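Local coordinates for protein glycoside hydrolase YxiA (Bacillus licheniformis, PDB 3LV4) that probably hydrolyses glycosidic bonds in L-arabinan, as a calcium-binding member of glycoside hydrolase family 43 related to arabinan endo-1,5-alpha-L-arabinosidases, at residues 209-212 / 213-217; 351-354 / 355-359; 430-433 / 434-438. All coordinates share one frame; numbering follows the deposited sequence.

Contact 1 of 3, residues 209-212 / 213-217; sequences PETQ and YYYLY
Thr211, in the short turn between two antiparallel strands, meets Tyr213 and Tyr215 at the start of the second strand, and its small side chain does most of the work. Thr211 CB lies at the edge of the Tyr213 ring, in the ring plane, 3.8 Å from Tyr213 CD2. From there the side chain forks. Thr211 CG2 goes to the hydroxyl end of Tyr215, 3.6 Å from its OH. Thr211 OG1, placed between the backbone N and the carbonyl carbon by a chi1 of 64°, reaches two partners. It donates to Tyr215 OH at 2.8 Å, meeting that ring near its plane, at the edge. It also accepts a weak bond from Tyr213 N, 3.4 Å from OG1 with an N-H...O angle of 158°. The Thr211 and Tyr215 side chains cross at about a right angle, the threonine set across the end of the phenol. Tyr215 OH has a further partner in Gly331 O, while the Tyr213 ring makes cation-pi contacts with Lys237 and Arg235. The turn closes the hairpin of strands 200-208 and 213-220, in the part of the chain expected to form the five-bladed beta-propeller of family 43. A phenylalanine in place of Tyr215 would probably leave the Thr211 hydroxyl without its acceptor, and with less to fix its rotation, and the Gly331 carbonyl without its donor. Since a carbonyl can only accept, the bonds run in one sense, from the threonine oxygen to the phenol and on to Gly331, with the Tyr213 amide a weak addition at the start. The two main bonds are likely to polarise one another and would tend to hold both hydroxyls in their directions.

Contact 2 of 3, residues 351-354 / 355-359; sequences SDVI and GDYEL. With CA (calcium ion), chain D.
Tyr357 turns back toward Val353 because its CG stands anti to its own carbonyl carbon, beside the backbone N (chi1 -72°), which carries the ring along the chain toward the helix end just before it. The phenol then delivers its hydroxyl to the backbone: Tyr357 OH donates to Val353 O at 2.6 Å. The C=O...O angle is 119° and the donor is tilted 17° from the carbonyl plane, so the approach comes well off to one side of the carbonyl. Seen from the ring, Val353 O lies at the edge and in plane, 3.2 Å from Tyr357 CE2. Val353 CB adds a looser contact, 3.8 Å from Tyr357 OH. Val353 is the last residue of helix 350-353, and the tyrosine thus takes up a carbonyl at the point where the helix stops. Ile354 leaves the helical conformation, and Gly355 opens strand 355-363 with a backbone shape in which a CB would clash with Ile354 O. This short helix leading into a strand belongs to the C-terminal lipocalin-like domain. Phe413, Met426 and Phe428 pack about the Tyr357 ring. The next residue, Glu358, carries a calcium ion. Its chain bends at chi2 and binds through one oxygen: Glu358 OE2 is 2.4 Å from the calcium, while Glu358 OE1 stays 3.8 Å away from it. That second oxygen accepts a 2.8 Å bond from water 1, itself a calcium ligand, and another bond from Ser373, so the carboxylate is held against rotation. Asn281, Glu375 and two more waters complete the calcium site, with Asn281 coming from the part of the chain assigned to the hydrolase family.

Contact 3 of 3, residues 430-433 / 434-438; sequences ALSR and EGDAV
Ser432 and Asp436 point their polar ends at each other across a tight turn, with OG and CG each set between the backbone N and the carbonyl carbon of its own residue (chi1 66° and 67°). Ser432 OG donates to Asp436 OD2 at 2.7 Å, arriving from above the carboxylate plane, 51° out of it. Lys407 forms a salt bridge with the same oxygen, and Tyr409 bonds to Asp436 OD1, so the buried carboxylate is held at both oxygens. Glu434 folds back alongside the serine, its OE1 3.5 Å from Ser432 CB. The backbone beneath is a 3:5 beta hairpin joining strands 423-432 and 437-442: a type I turn from Ser432 to Gly435 with a G1 beta bulge at Gly435. Gly435 N bonds to Ser432 O at 2.9 Å, and Ser432 N to Asp436 O at 3.2 Å. Gly435 has the positive phi that this bulge requires; a CB there would run into the carbonyl of Glu434. Beyond the turn the side chains sort onto two faces. Leu431 and Ala437, a non-hydrogen-bonded pair, meet on one, Leu431 CD2 resting 3.7 Å from Ala437 CB, with Trp332 and Val272 also against the leucine. On the other face Ala430 CB lies 3.9 Å from Val438 CG2, and Tyr409 packs on both residues of this hydrogen-bonded pair.

Contacts 2 and 3 belong to the lipocalin-like domain and touch: Leu359 CD1 packs 4.0 Å from Val438 CB, where neighbouring strands 355-363 and 437-442 run side by side. Their centres are about 19 Å apart. Contact 1, in the hydrolase-family part, has its centre about 17 Å from that of contact 3, with nearest atoms about 8 Å apart, and about 30 Å from that of contact 2. Only contact 2 supplies a calcium ligand; the side chain of Val438 is about 11 Å from that of Glu358, and that of Glu434 about 5 Å from another calcium ion. Contact 1 lies away from the catalytic residues, joined to the predicted proton donor Glu201 through strand 200-208.

Contact 1 of 3, residues 209-212 / 213-217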
loop_
_atom_site.group_PDB
_atom_site.type_symbol
_atom_site.label_atom_id
_atom_site.label_comp_id
_atom_site.label_asym_id
_atom_site.label_seq_id
_atom_site.Cartn_x
_atom_site.Cartn_y
_atom_site.Cartn_z
ATOM N N PRO A 209 -4.390 10.326 -13.596
ATOM C CA PRO A 209 -4.861 10.950 -14.840
ATOM C C PRO A 209 -3.747 11.522 -15.718
ATOM O O PRO A 209 -3.973 11.708 -16.917
ATOM C CB PRO A 209 -5.759 12.101 -14.353
ATOM C CG PRO A 209 -5.972 11.879 -12.917
ATOM C CD PRO A 209 -4.852 11.047 -12.398
ATOM N N GLU A 210 -2.579 11.814 -15.153
ATOM C CA GLU A 210 -1.488 12.379 -15.960
ATOM C C GLU A 210 -0.772 11.326 -16.794
ATOM O O GLU A 210 -0.440 11.559 -17.952
ATOM C CB GLU A 210 -0.462 13.094 -15.087
ATOM C CG GLU A 210 -0.895 14.458 -14.618
ATOM C CD GLU A 210 0.255 15.224 -14.001
ATOM O OE1 GLU A 210 0.898 16.027 -14.720
ATOM O OE2 GLU A 210 0.524 15.009 -12.800
ATOM N N THR A 211 -0.518 10.172 -16.193
ATOM C CA THR A 211 0.183 9.099 -16.888
ATOM C C THR A 211 -0.795 8.147 -17.572
ATOM O O THR A 211 -0.413 7.410 -18.484
ATOM C CB THR A 211 1.044 8.274 -15.918
ATOM O OG1 THR A 211 0.191 7.621 -14.974
ATOM C CG2 THR A 211 2.040 9.155 -15.183
ATOM N N GLN A 212 -2.048 8.176 -17.112
ATOM C CA GLN A 212 -3.121 7.292 -17.586
ATOM C C GLN A 212 -2.830 5.806 -17.383
ATOM O O GLN A 212 -3.296 4.947 -18.146
ATOM C CB GLN A 212 -3.502 7.598 -19.038
ATOM C CG GLN A 212 -3.924 9.045 -19.227
ATOM C CD GLN A 212 -4.547 9.307 -20.581
ATOM O OE1 GLN A 212 -4.141 8.725 -21.583
ATOM N NE2 GLN A 212 -5.540 10.190 -20.616
ATOM N N TYR A 213 -2.072 5.518 -16.331
ATOM C CA TYR A 213 -1.866 4.148 -15.870
ATOM C C TYR A 213 -2.672 3.876 -14.614
ATOM O O TYR A 213 -2.863 4.773 -13.772
ATOM C CB TYR A 213 -0.400 3.893 -15.524
ATOM C CG TYR A 213 0.508 3.700 -16.708
ATOM C CD1 TYR A 213 0.578 2.477 -17.369
ATOM C CD2 TYR A 213 1.326 4.732 -17.147
ATOM C CE1 TYR A 213 1.430 2.305 -18.448
ATOM C CE2 TYR A 213 2.172 4.567 -18.222
ATOM C CZ TYR A 213 2.223 3.358 -18.868
ATOM O OH TYR A 213 3.080 3.206 -19.935
ATOM N N TYR A 214 -3.134 2.634 -14.496
ATOM C CA TYR A 214 -3.570 2.091 -13.221
ATOM C C TYR A 214 -2.337 1.512 -12.526
ATOM O O TYR A 214 -1.557 0.772 -13.137
ATOM C CB TYR A 214 -4.624 0.996 -13.417
ATOM C CG TYR A 214 -5.907 1.520 -14.010
ATOM C CD1 TYR A 214 -6.053 1.654 -15.389
ATOM C CD2 TYR A 214 -6.965 1.892 -13.196
ATOM C CE1 TYR A 214 -7.213 2.138 -15.941
ATOM C CE2 TYR A 214 -8.140 2.384 -13.736
ATOM C CZ TYR A 214 -8.258 2.504 -15.112
ATOM O OH TYR A 214 -9.418 2.993 -15.660
ATOM N N TYR A 215 -2.153 1.869 -11.260
ATOM C CA TYR A 215 -1.054 1.326 -10.464
ATOM C C TYR A 215 -1.539 0.296 -9.465
ATOM O O TYR A 215 -2.385 0.585 -8.612
ATOM C CB TYR A 215 -0.285 2.445 -9.752
ATOM C CG TYR A 215 0.326 3.402 -10.738
ATOM C CD1 TYR A 215 1.615 3.205 -11.222
ATOM C CD2 TYR A 215 -0.401 4.487 -11.218
ATOM C CE1 TYR A 215 2.167 4.073 -12.151
ATOM C CE2 TYR A 215 0.142 5.356 -12.150
ATOM C CZ TYR A 215 1.424 5.147 -12.607
ATOM O OH TYR A 215 1.956 6.015 -13.528
ATOM N N LEU A 216 -0.995 -0.912 -9.586
ATOM C CA LEU A 216 -1.279 -1.980 -8.638
ATOM C C LEU A 216 -0.247 -1.944 -7.520
ATOM O O LEU A 216 0.903 -2.352 -7.711
ATOM C CB LEU A 216 -1.243 -3.334 -9.341
ATOM C CG LEU A 216 -1.327 -4.586 -8.464
ATOM C CD1 LEU A 216 -2.664 -4.630 -7.708
ATOM C CD2 LEU A 216 -1.152 -5.823 -9.341
ATOM N N TYR A 217 -0.657 -1.423 -6.364
ATOM C CA TYR A 217 0.158 -1.479 -5.164
ATOM C C TYR A 217 -0.091 -2.806 -4.473
ATOM O O TYR A 217 -1.188 -3.364 -4.558
ATOM C CB TYR A 217 -0.182 -0.323 -4.216
ATOM C CG TYR A 217 0.205 1.025 -4.766
ATOM C CD1 TYR A 217 -0.676 1.757 -5.553
ATOM C CD2 TYR A 217 1.458 1.565 -4.507
ATOM C CE1 TYR A 217 -0.323 2.995 -6.054
ATOM C CE2 TYR A 217 1.823 2.797 -5.005
ATOM C CZ TYR A 217 0.935 3.504 -5.780
ATOM O OH TYR A 217 1.304 4.726 -6.274
#

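Contact 2 of 3, residues 351-354 / 355-359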
loop_
_atom_site.group_PDB
_atom_site.type_symbol
_atom_site.label_atom_id
_atom_site.label_comp_id
_atom_site.label_asym_id
_atom_site.label_seq_id
_atom_site.Cartn_x
_atom_site.Cartn_y
_atom_site.Cartn_z
ATOM N N SER A 351 21.706 25.317 -6.730
ATOM C CA SER A 351 22.244 25.600 -5.399
ATOM C C SER A 351 21.367 25.015 -4.288
ATOM O O SER A 351 21.859 24.723 -3.193
ATOM C CB SER A 351 22.477 27.103 -5.178
ATOM O OG SER A 351 21.276 27.779 -4.875
ATOM N N ASP A 352 20.079 24.835 -4.573
ATOM C CA ASP A 352 19.145 24.284 -3.592
ATOM C C ASP A 352 19.485 22.833 -3.285
ATOM O O ASP A 352 19.347 22.371 -2.150
ATOM C CB ASP A 352 17.705 24.336 -4.116
ATOM C CG ASP A 352 17.158 25.751 -4.227
ATOM O OD1 ASP A 352 17.568 26.624 -3.428
ATOM O OD2 ASP A 352 16.296 25.984 -5.112
ATOM N N VAL A 353 19.920 22.106 -4.309
ATOM C CA VAL A 353 20.031 20.653 -4.198
ATOM C C VAL A 353 21.459 20.149 -3.995
ATOM O O VAL A 353 21.654 19.030 -3.530
ATOM C CB VAL A 353 19.370 19.937 -5.398
ATOM C CG1 VAL A 353 17.886 20.297 -5.472
ATOM C CG2 VAL A 353 20.078 20.295 -6.698
ATOM N N ILE A 354 22.450 20.969 -4.339
ATOM C CA ILE A 354 23.846 20.654 -4.038
ATOM C C ILE A 354 24.029 20.456 -2.528
ATOM O O ILE A 354 23.388 21.143 -1.732
ATOM C CB ILE A 354 24.781 21.788 -4.518
ATOM C CG1 ILE A 354 24.998 21.695 -6.030
ATOM C CG2 ILE A 354 26.121 21.737 -3.789
ATOM C CD1 ILE A 354 25.413 23.010 -6.656
ATOM N N GLY A 355 24.875 19.509 -2.126
ATOM C CA GLY A 355 25.154 19.323 -0.711
ATOM C C GLY A 355 25.204 17.887 -0.211
ATOM O O GLY A 355 25.081 16.932 -0.986
ATOM N N ASP A 356 25.382 17.741 1.103
ATOM C CA ASP A 356 25.476 16.425 1.733
ATOM C C ASP A 356 24.085 15.865 2.009
ATOM O O ASP A 356 23.176 16.606 2.377
ATOM C CB ASP A 356 26.258 16.512 3.044
ATOM C CG ASP A 356 27.681 17.009 2.851
ATOM O OD1 ASP A 356 28.304 16.677 1.827
ATOM O OD2 ASP A 356 28.186 17.727 3.732
ATOM N N TYR A 357 23.924 14.557 1.823
ATOM C CA TYR A 357 22.648 13.890 2.072
ATOM C C TYR A 357 22.859 12.590 2.831
ATOM O O TYR A 357 23.899 11.941 2.689
ATOM C CB TYR A 357 21.952 13.525 0.750
ATOM C CG TYR A 357 21.364 14.679 -0.033
ATOM C CD1 TYR A 357 19.994 14.911 -0.035
ATOM C CD2 TYR A 357 22.179 15.531 -0.778
ATOM C CE1 TYR A 357 19.442 15.961 -0.759
ATOM C CE2 TYR A 357 21.645 16.581 -1.500
ATOM C CZ TYR A 357 20.273 16.793 -1.486
ATOM O OH TYR A 357 19.735 17.837 -2.206
ATOM N N GLU A 358 21.855 12.199 3.609
ATOM C CA GLU A 358 21.734 10.823 4.061
ATOM C C GLU A 358 21.054 10.056 2.936
ATOM O O GLU A 358 20.000 10.465 2.454
ATOM C CB GLU A 358 20.871 10.741 5.319
ATOM C CG GLU A 358 21.491 11.403 6.512
ATOM C CD GLU A 358 22.715 10.677 7.004
ATOM O OE1 GLU A 358 22.869 9.462 6.722
ATOM O OE2 GLU A 358 23.525 11.329 7.688
ATOM N N LEU A 359 21.658 8.949 2.520
ATOM C CA LEU A 359 21.126 8.129 1.435
ATOM C C LEU A 359 20.624 6.804 1.966
ATOM O O LEU A 359 21.355 6.098 2.667
ATOM C CB LEU A 359 22.220 7.841 0.405
ATOM C CG LEU A 359 21.856 6.904 -0.754
ATOM C CD1 LEU A 359 20.862 7.550 -1.716
ATOM C CD2 LEU A 359 23.108 6.466 -1.511
HETATM CA CA CA D . 25.139 10.879 9.470
HETATM O O HOH W 1 24.874 8.604 8.461
HETATM O O HOH W 2 27.137 9.305 10.667
HETATM O O HOH W 3 24.629 13.346 10.394
#

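Contact 3 of 3, residues 430-433 / 434-438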
loop_
_atom_site.group_PDB
_atom_site.type_symbol
_atom_site.label_atom_id
_atom_site.label_comp_id
_atom_site.label_asym_id
_atom_site.label_seq_id
_atom_site.Cartn_x
_atom_site.Cartn_y
_atom_site.Cartn_z
ATOM N N ALA A 430 13.990 8.408 -5.881
ATOM C CA ALA A 430 14.141 7.987 -7.269
ATOM C C ALA A 430 14.086 6.469 -7.432
ATOM O O ALA A 430 14.226 5.725 -6.458
ATOM C CB ALA A 430 15.444 8.547 -7.855
ATOM N N LEU A 431 13.891 6.024 -8.674
ATOM C CA LEU A 431 13.728 4.608 -8.981
ATOM C C LEU A 431 14.530 4.237 -10.213
ATOM O O LEU A 431 14.642 5.031 -11.144
ATOM C CB LEU A 431 12.255 4.292 -9.273
ATOM C CG LEU A 431 11.235 4.298 -8.124
ATOM C CD1 LEU A 431 9.808 4.270 -8.670
ATOM C CD2 LEU A 431 11.465 3.114 -7.187
ATOM N N SER A 432 15.066 3.020 -10.218
ATOM C CA SER A 432 15.713 2.452 -11.396
ATOM C C SER A 432 14.753 1.535 -12.146
ATOM O O SER A 432 13.750 1.073 -11.588
ATOM C CB SER A 432 16.911 1.611 -10.971
ATOM O OG SER A 432 16.458 0.488 -10.229
ATOM N N ARG A 433 15.080 1.247 -13.404
ATOM C CA ARG A 433 14.302 0.286 -14.180
ATOM C C ARG A 433 14.238 -1.049 -13.439
ATOM O O ARG A 433 13.230 -1.769 -13.493
ATOM C CB ARG A 433 14.932 0.090 -15.565
ATOM C CG ARG A 433 14.119 -0.786 -16.493
ATOM C CD ARG A 433 14.669 -0.731 -17.914
ATOM N NE ARG A 433 15.571 -1.833 -18.213
ATOM C CZ ARG A 433 16.353 -1.871 -19.288
ATOM N NH1 ARG A 433 16.343 -0.860 -20.151
ATOM N NH2 ARG A 433 17.153 -2.912 -19.500
ATOM N N GLU A 434 15.330 -1.372 -12.756
ATOM C CA GLU A 434 15.454 -2.628 -12.020
ATOM C C GLU A 434 14.456 -2.746 -10.866
ATOM O O GLU A 434 14.193 -3.841 -10.363
ATOM C CB GLU A 434 16.882 -2.798 -11.506
ATOM C CG GLU A 434 17.880 -3.233 -12.593
ATOM C CD GLU A 434 18.374 -2.087 -13.463
ATOM O OE1 GLU A 434 18.066 -0.911 -13.174
ATOM O OE2 GLU A 434 19.098 -2.367 -14.439
ATOM N N GLY A 435 13.914 -1.611 -10.448
ATOM C CA GLY A 435 12.817 -1.599 -9.499
ATOM C C GLY A 435 13.211 -1.305 -8.064
ATOM O O GLY A 435 12.440 -1.602 -7.151
ATOM N N ASP A 436 14.399 -0.738 -7.851
ATOM C CA ASP A 436 14.804 -0.374 -6.496
ATOM C C ASP A 436 14.804 1.138 -6.304
ATOM O O ASP A 436 15.000 1.905 -7.264
ATOM C CB ASP A 436 16.153 -1.003 -6.092
ATOM C CG ASP A 436 17.327 -0.453 -6.888
ATOM O OD1 ASP A 436 18.155 0.287 -6.300
ATOM O OD2 ASP A 436 17.425 -0.760 -8.098
ATOM N N ALA A 437 14.536 1.552 -5.066
ATOM C CA ALA A 437 14.370 2.960 -4.710
ATOM C C ALA A 437 15.553 3.512 -3.937
ATOM O O ALA A 437 16.110 2.838 -3.072
ATOM C CB ALA A 437 13.107 3.135 -3.874
ATOM N N VAL A 438 15.915 4.757 -4.227
ATOM C CA VAL A 438 16.872 5.479 -3.394
ATOM C C VAL A 438 16.212 6.747 -2.846
ATOM O O VAL A 438 15.455 7.418 -3.555
ATOM C CB VAL A 438 18.174 5.823 -4.162
ATOM C CG1 VAL A 438 18.875 4.536 -4.594
ATOM C CG2 VAL A 438 17.883 6.717 -5.369
#